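Local coordinates for inorganic pyrophosphatase (Shewanella sp. AS-11, PDB 6LL8), which probably hydrolyses inorganic diphosphate to two phosphates, with divalent metal ions such as manganese or magnesium as cofactors, at residues Tyr70-Glu76 against Gly91-Lys97; Phe184-Ser188 against Leu218-Asp222. All coordinates share one frame; numbering follows the deposited sequence.

Interaction 1: residues Tyr70-Glu76 against Gly91-Lys97; sequences YIVDHSE and GIVDHHK. With MG (magnesium ion), chain D; MG (magnesium ion), chain C; 2PN (imidodiphosphoric acid), chain I.
D73 meets H95 at a magnesium ion past the ends of two parallel strands. Its OD1 lies beside H95 NE2 in the plane of that ring, and both bind the metal, H95 NE2 at 2.2 Å, while H95 ND1 is hydrogen-bonded to V114 O. D73 OD2 holds a second magnesium ion at 2.0 Å; with CG anti to the backbone N (chi1 -167°), the carboxylate bridges the two metals. D15 and D147 complete the protein ligands of the first ion, H9 and D13 those of the second; S16 and S117 hydrogen-bond to D73 OD2 and OD1. The strands bring these loops into place: V93 N donates to I71 O, and V93 O receives D73 N at 2.9 Å. V93 CG1 packs 3.9 Å from V72 CG2. At the far end the Y70 ring makes a CH-pi contact with G91, whose CA lies over its face, 3.5 Å from the centre. D94, H95 and H96 form the DHH motif that names the family. D94 OD1 accepts H96 ND1 through its syn lone pair (2.7 Å, 179°) and H95 N from above the carboxylate plane. An alanine at D94 would strip both donors of this acceptor and probably leave the H96 ring held less firmly. H96 NE2 accepts N1 of imidodiphosphate at 2.8 Å, consistent with D94 acting from the second shell to orient H96 toward the analogue's bridging nitrogen.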
loop_
_atom_site.group_PDB
_atom_site.type_symbol
_atom_site.label_atom_id
_atom_site.label_comp_id
_atom_site.label_asym_id
_atom_site.label_seq_id
_atom_site.Cartn_x
_atom_site.Cartn_y
_atom_site.Cartn_z
ATOM N N TYR A 70 -12.509 11.463 0.948
ATOM C CA TYR A 70 -11.486 11.538 -0.115
ATOM C C TYR A 70 -10.619 10.320 0.093
ATOM O O TYR A 70 -9.890 10.195 1.092
ATOM C CB TYR A 70 -10.705 12.846 -0.054
ATOM C CG TYR A 70 -10.176 13.285 -1.388
ATOM C CD1 TYR A 70 -9.300 12.500 -2.118
ATOM C CD2 TYR A 70 -10.519 14.521 -1.912
ATOM C CE1 TYR A 70 -8.838 12.908 -3.357
ATOM C CE2 TYR A 70 -10.043 14.961 -3.145
ATOM C CZ TYR A 70 -9.204 14.128 -3.874
ATOM O OH TYR A 70 -8.729 14.471 -5.113
ATOM N N ILE A 71 -10.738 9.377 -0.839
ATOM C CA ILE A 71 -10.046 8.080 -0.804
ATOM C C ILE A 71 -8.608 8.287 -1.280
ATOM O O ILE A 71 -8.373 8.944 -2.282
ATOM C CB ILE A 71 -10.779 7.073 -1.691
ATOM C CG1 ILE A 71 -12.205 6.802 -1.208
ATOM C CG2 ILE A 71 -9.976 5.787 -1.880
ATOM C CD1 ILE A 71 -12.328 5.980 0.022
ATOM N N VAL A 72 -7.671 7.637 -0.607
ATOM C CA VAL A 72 -6.235 7.646 -0.964
ATOM C C VAL A 72 -5.789 6.210 -1.202
ATOM O O VAL A 72 -6.047 5.331 -0.386
ATOM C CB VAL A 72 -5.425 8.310 0.164
ATOM C CG1 VAL A 72 -3.950 8.367 -0.161
ATOM C CG2 VAL A 72 -5.945 9.691 0.489
ATOM N N ASP A 73 -5.033 6.008 -2.277
ATOM C CA ASP A 73 -4.155 4.827 -2.413
ATOM C C ASP A 73 -4.924 3.527 -2.653
ATOM O O ASP A 73 -4.326 2.460 -2.460
ATOM C CB ASP A 73 -3.196 4.738 -1.236
ATOM C CG ASP A 73 -2.040 3.793 -1.312
ATOM O OD1 ASP A 73 -1.367 3.708 -2.382
ATOM O OD2 ASP A 73 -1.772 3.189 -0.264
ATOM N N HIS A 74 -6.148 3.589 -3.144
ATOM C CA HIS A 74 -6.880 2.431 -3.689
ATOM C C HIS A 74 -8.151 2.914 -4.368
ATOM O O HIS A 74 -8.546 4.060 -4.152
ATOM C CB HIS A 74 -7.224 1.417 -2.591
ATOM C CG HIS A 74 -8.332 1.850 -1.722
ATOM N ND1 HIS A 74 -9.629 1.402 -1.927
ATOM C CD2 HIS A 74 -8.318 2.673 -0.661
ATOM C CE1 HIS A 74 -10.362 1.995 -0.982
ATOM N NE2 HIS A 74 -9.620 2.753 -0.173
ATOM N N SER A 75 -8.849 2.008 -5.053
ATOM C CA SER A 75 -10.217 2.292 -5.497
ATOM C C SER A 75 -11.099 1.048 -5.409
ATOM O O SER A 75 -11.919 0.808 -6.310
ATOM C CB SER A 75 -10.255 2.937 -6.850
ATOM O OG SER A 75 -9.637 2.142 -7.853
ATOM N N GLU A 76 -10.971 0.310 -4.306
ATOM C CA GLU A 76 -11.606 -1.010 -4.135
ATOM C C GLU A 76 -12.622 -1.020 -3.004
ATOM O O GLU A 76 -12.324 -0.566 -1.899
ATOM C CB GLU A 76 -10.547 -2.053 -3.748
ATOM C CG GLU A 76 -9.414 -2.211 -4.737
ATOM C CD GLU A 76 -9.763 -2.785 -6.092
ATOM O OE1 GLU A 76 -10.693 -3.580 -6.195
ATOM O OE2 GLU A 76 -9.089 -2.402 -7.051
ATOM N N GLY A 91 -13.580 12.338 -3.708
ATOM C CA GLY A 91 -12.318 12.283 -4.434
ATOM C C GLY A 91 -11.632 10.959 -4.279
ATOM O O GLY A 91 -11.878 10.255 -3.285
ATOM N N ILE A 92 -10.761 10.640 -5.224
ATOM C CA ILE A 92 -9.814 9.516 -5.148
ATOM C C ILE A 92 -8.485 10.054 -5.642
ATOM O O ILE A 92 -8.435 10.607 -6.758
ATOM C CB ILE A 92 -10.231 8.308 -5.986
ATOM C CG1 ILE A 92 -11.633 7.820 -5.574
ATOM C CG2 ILE A 92 -9.197 7.200 -5.877
ATOM C CD1 ILE A 92 -12.182 6.741 -6.478
ATOM N N VAL A 93 -7.423 9.847 -4.888
ATOM C CA VAL A 93 -6.038 10.072 -5.362
ATOM C C VAL A 93 -5.324 8.744 -5.234
ATOM O O VAL A 93 -5.308 8.149 -4.148
ATOM C CB VAL A 93 -5.338 11.223 -4.623
ATOM C CG1 VAL A 93 -5.303 11.065 -3.113
ATOM C CG2 VAL A 93 -3.950 11.412 -5.193
ATOM N N ASP A 94 -4.751 8.247 -6.335
ATOM C CA ASP A 94 -4.281 6.851 -6.324
ATOM C C ASP A 94 -3.358 6.593 -7.488
ATOM O O ASP A 94 -3.186 7.420 -8.385
ATOM C CB ASP A 94 -5.482 5.901 -6.335
ATOM C CG ASP A 94 -5.150 4.450 -6.063
ATOM O OD1 ASP A 94 -4.099 4.199 -5.397
ATOM O OD2 ASP A 94 -5.924 3.583 -6.484
ATOM N N HIS A 95 -2.817 5.380 -7.501
ATOM C CA HIS A 95 -1.881 4.856 -8.515
ATOM C C HIS A 95 -2.091 3.353 -8.729
ATOM O O HIS A 95 -1.175 2.671 -9.163
ATOM C CB HIS A 95 -0.444 5.202 -8.138
ATOM C CG HIS A 95 0.083 4.589 -6.871
ATOM N ND1 HIS A 95 1.363 4.099 -6.813
ATOM C CD2 HIS A 95 -0.421 4.454 -5.620
ATOM C CE1 HIS A 95 1.588 3.688 -5.560
ATOM N NE2 HIS A 95 0.535 3.885 -4.798
ATOM N N HIS A 96 -3.284 2.853 -8.420
ATOM C CA HIS A 96 -3.674 1.452 -8.650
ATOM C C HIS A 96 -4.589 1.325 -9.858
ATOM O O HIS A 96 -5.089 2.334 -10.387
ATOM C CB HIS A 96 -4.380 0.865 -7.415
ATOM C CG HIS A 96 -3.465 0.644 -6.260
ATOM N ND1 HIS A 96 -3.143 1.648 -5.342
ATOM C CD2 HIS A 96 -2.790 -0.463 -5.845
ATOM C CE1 HIS A 96 -2.294 1.140 -4.447
ATOM N NE2 HIS A 96 -2.075 -0.148 -4.719
ATOM N N LYS A 97 -4.854 0.090 -10.248
ATOM C CA LYS A 97 -5.932 -0.226 -11.174
ATOM C C LYS A 97 -7.230 0.403 -10.703
ATOM O O LYS A 97 -7.408 0.706 -9.513
ATOM C CB LYS A 97 -6.078 -1.741 -11.253
ATOM C CG LYS A 97 -6.703 -2.409 -10.039
ATOM C CD LYS A 97 -6.655 -3.926 -10.165
ATOM C CE LYS A 97 -7.181 -4.675 -8.968
ATOM N NZ LYS A 97 -8.632 -4.480 -8.758
HETATM MG MG MG D . 0.744 3.375 -2.619
HETATM MG MG MG C . -0.603 1.595 0.037
HETATM P P1 2PN I . 0.676 0.205 -2.432
HETATM O O1 2PN I . -0.513 0.350 -1.486
HETATM O O2 2PN I . 1.945 -0.158 -1.707
HETATM O O3 2PN I . 0.835 1.442 -3.296
HETATM N N1 2PN I . 0.313 -1.032 -3.455
HETATM P P2 2PN I . 0.875 -2.568 -3.671
HETATM O O4 2PN I . -0.380 -3.436 -3.653
HETATM O O5 2PN I . 1.788 -2.908 -2.512
HETATM O O6 2PN I . 1.576 -2.616 -5.006
HETATM O O HOH W 1 -7.488 3.566 -8.676
HETATM O O HOH W 2 -7.593 -0.155 -6.773
#

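Interaction 2: residues Phe184-Ser188 against Leu218-Asp222; sequences FKVKS and LEVID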
loop_
_atom_site.group_PDB
_atom_site.type_symbol
_atom_site.label_atom_id
_atom_site.label_comp_id
_atom_site.label_asym_id
_atom_site.label_seq_id
_atom_site.Cartn_x
_atom_site.Cartn_y
_atom_site.Cartn_z
ATOM N N PHE A 184 13.503 0.205 5.148
ATOM C CA PHE A 184 13.537 -1.247 4.873
ATOM C C PHE A 184 14.265 -2.026 5.959
ATOM O O PHE A 184 13.902 -3.179 6.191
ATOM C CB PHE A 184 14.013 -1.522 3.449
ATOM C CG PHE A 184 12.955 -1.155 2.438
ATOM C CD1 PHE A 184 11.914 -2.025 2.174
ATOM C CD2 PHE A 184 12.946 0.087 1.836
ATOM C CE1 PHE A 184 10.887 -1.646 1.319
ATOM C CE2 PHE A 184 11.931 0.446 0.975
ATOM C CZ PHE A 184 10.887 -0.409 0.731
ATOM N N LYS A 185 15.200 -1.422 6.656
ATOM C CA LYS A 185 15.775 -2.075 7.857
ATOM C C LYS A 185 14.711 -2.195 8.947
ATOM O O LYS A 185 14.622 -3.219 9.598
ATOM C CB LYS A 185 16.995 -1.298 8.354
ATOM C CG LYS A 185 18.199 -1.382 7.430
ATOM C CD LYS A 185 19.373 -0.611 8.010
ATOM C CE LYS A 185 20.595 -0.600 7.179
ATOM N NZ LYS A 185 21.728 -0.233 8.074
ATOM N N VAL A 186 13.871 -1.188 9.118
ATOM C CA VAL A 186 12.736 -1.298 10.065
ATOM C C VAL A 186 11.802 -2.416 9.618
ATOM O O VAL A 186 11.407 -3.248 10.458
ATOM C CB VAL A 186 12.015 0.032 10.219
ATOM C CG1 VAL A 186 10.736 -0.132 11.031
ATOM C CG2 VAL A 186 12.920 1.058 10.894
ATOM N N LYS A 187 11.460 -2.480 8.341
ATOM C CA LYS A 187 10.553 -3.523 7.836
ATOM C C LYS A 187 11.137 -4.907 8.078
ATOM O O LYS A 187 10.373 -5.862 8.204
ATOM C CB LYS A 187 10.230 -3.342 6.349
ATOM C CG LYS A 187 9.274 -2.207 6.021
ATOM C CD LYS A 187 8.890 -2.120 4.504
ATOM C CE LYS A 187 7.529 -1.448 4.165
ATOM N NZ LYS A 187 7.301 -0.975 2.743
ATOM N N SER A 188 12.457 -5.043 8.083
ATOM C CA SER A 188 13.134 -6.340 8.184
ATOM C C SER A 188 13.188 -6.835 9.629
ATOM O O SER A 188 13.614 -7.977 9.828
ATOM C CB SER A 188 14.524 -6.219 7.618
ATOM O OG SER A 188 14.517 -5.862 6.235
ATOM N N LEU A 218 5.676 -9.066 2.529
ATOM C CA LEU A 218 6.695 -8.713 3.524
ATOM C C LEU A 218 7.975 -8.388 2.772
ATOM O O LEU A 218 8.708 -9.296 2.353
ATOM C CB LEU A 218 6.901 -9.842 4.517
ATOM C CG LEU A 218 5.695 -10.120 5.393
ATOM C CD1 LEU A 218 5.774 -11.508 6.008
ATOM C CD2 LEU A 218 5.540 -9.049 6.465
ATOM N N GLU A 219 8.267 -7.111 2.624
ATOM C CA GLU A 219 9.503 -6.623 2.003
ATOM C C GLU A 219 10.595 -6.526 3.055
ATOM O O GLU A 219 10.401 -5.915 4.112
ATOM C CB GLU A 219 9.300 -5.225 1.421
ATOM C CG GLU A 219 8.287 -5.106 0.294
ATOM C CD GLU A 219 7.783 -3.671 0.208
ATOM O OE1 GLU A 219 7.268 -3.169 1.250
ATOM O OE2 GLU A 219 7.951 -3.053 -0.824
ATOM N N VAL A 220 11.713 -7.156 2.758
ATOM C CA VAL A 220 12.853 -7.210 3.694
ATOM C C VAL A 220 14.149 -7.100 2.912
ATOM O O VAL A 220 14.167 -7.271 1.690
ATOM C CB VAL A 220 12.825 -8.509 4.523
ATOM C CG1 VAL A 220 11.566 -8.638 5.354
ATOM C CG2 VAL A 220 13.020 -9.721 3.651
ATOM N N ILE A 221 15.240 -6.900 3.623
ATOM C CA ILE A 221 16.592 -6.809 3.018
ATOM C C ILE A 221 17.189 -8.188 2.744
ATOM O O ILE A 221 18.035 -8.281 1.858
ATOM C CB ILE A 221 17.483 -5.983 3.939
ATOM C CG1 ILE A 221 17.058 -4.517 3.874
ATOM C CG2 ILE A 221 18.939 -6.197 3.577
ATOM C CD1 ILE A 221 17.632 -3.672 4.956
ATOM N N ASP A 222 16.753 -9.207 3.473
ATOM C CA ASP A 222 17.322 -10.570 3.410
ATOM C C ASP A 222 16.245 -11.600 3.724
ATOM O O ASP A 222 15.781 -11.659 4.868
ATOM C CB ASP A 222 18.512 -10.645 4.376
ATOM C CG ASP A 222 19.213 -11.994 4.440
ATOM O OD1 ASP A 222 18.790 -12.901 3.686
ATOM O OD2 ASP A 222 20.184 -12.116 5.252
HETATM O O HOH W 3 8.390 -6.688 5.924
#
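K187 and E219 form a salt bridge, NZ to OE1 at 2.7 Å, the amine coming from the syn side of the carboxylate and 25° out of its plane. Their side chains run alongside each other, pointing the same way, and K187 NZ has a second partner in S146 OG. The K187 side chain also comes within about 4 Å of a bound magnesium ion. A second polar link uses S188 OG, which accepts I221 N at 2.9 Å and gives its own proton to F184 O at 2.8 Å. That hydroxyl lies beside its backbone N (chi1 -62°), turned back toward the preceding helical turn. Within the DHHA2 domain, the C-terminal part of helix 176-187 is thereby fastened to the end of strand 211-220, part of a mixed sheet in which L218 and V220 pair with strand 248-255. A water also donates to both K187 O and E219 O, 2.8 Å from the latter. Farther out, the F184 ring presents its edge to E219, CE1 lying 3.9 Å from CD with ring and carboxylate planes 85° apart. V220 CG1 rests 4.0 Å from S188 CA.

Overall arrangement
The two contacts lie on opposite sides of the chain's centre, about 25 Å apart between their centres, and share no strand or helix. Interaction 1 is almost wholly buried: it joins neighbouring strands of the parallel sheet of the DHH domain, and its chemistry combines sheet bonding, metal ligation and histidine-carboxylate bonding beside a bound substrate analogue, with a salt bridge at its less buried edge. Interaction 2, only partly buried, joins a helix to a strand end in the DHHA2 domain through one ion pair, a serine hydroxyl and modest apolar packing. They nonetheless face a common region: imidodiphosphate touches H96 of interaction 1, and the side chain of E219 in interaction 2 is about 6 Å from the bound imidodiphosphate.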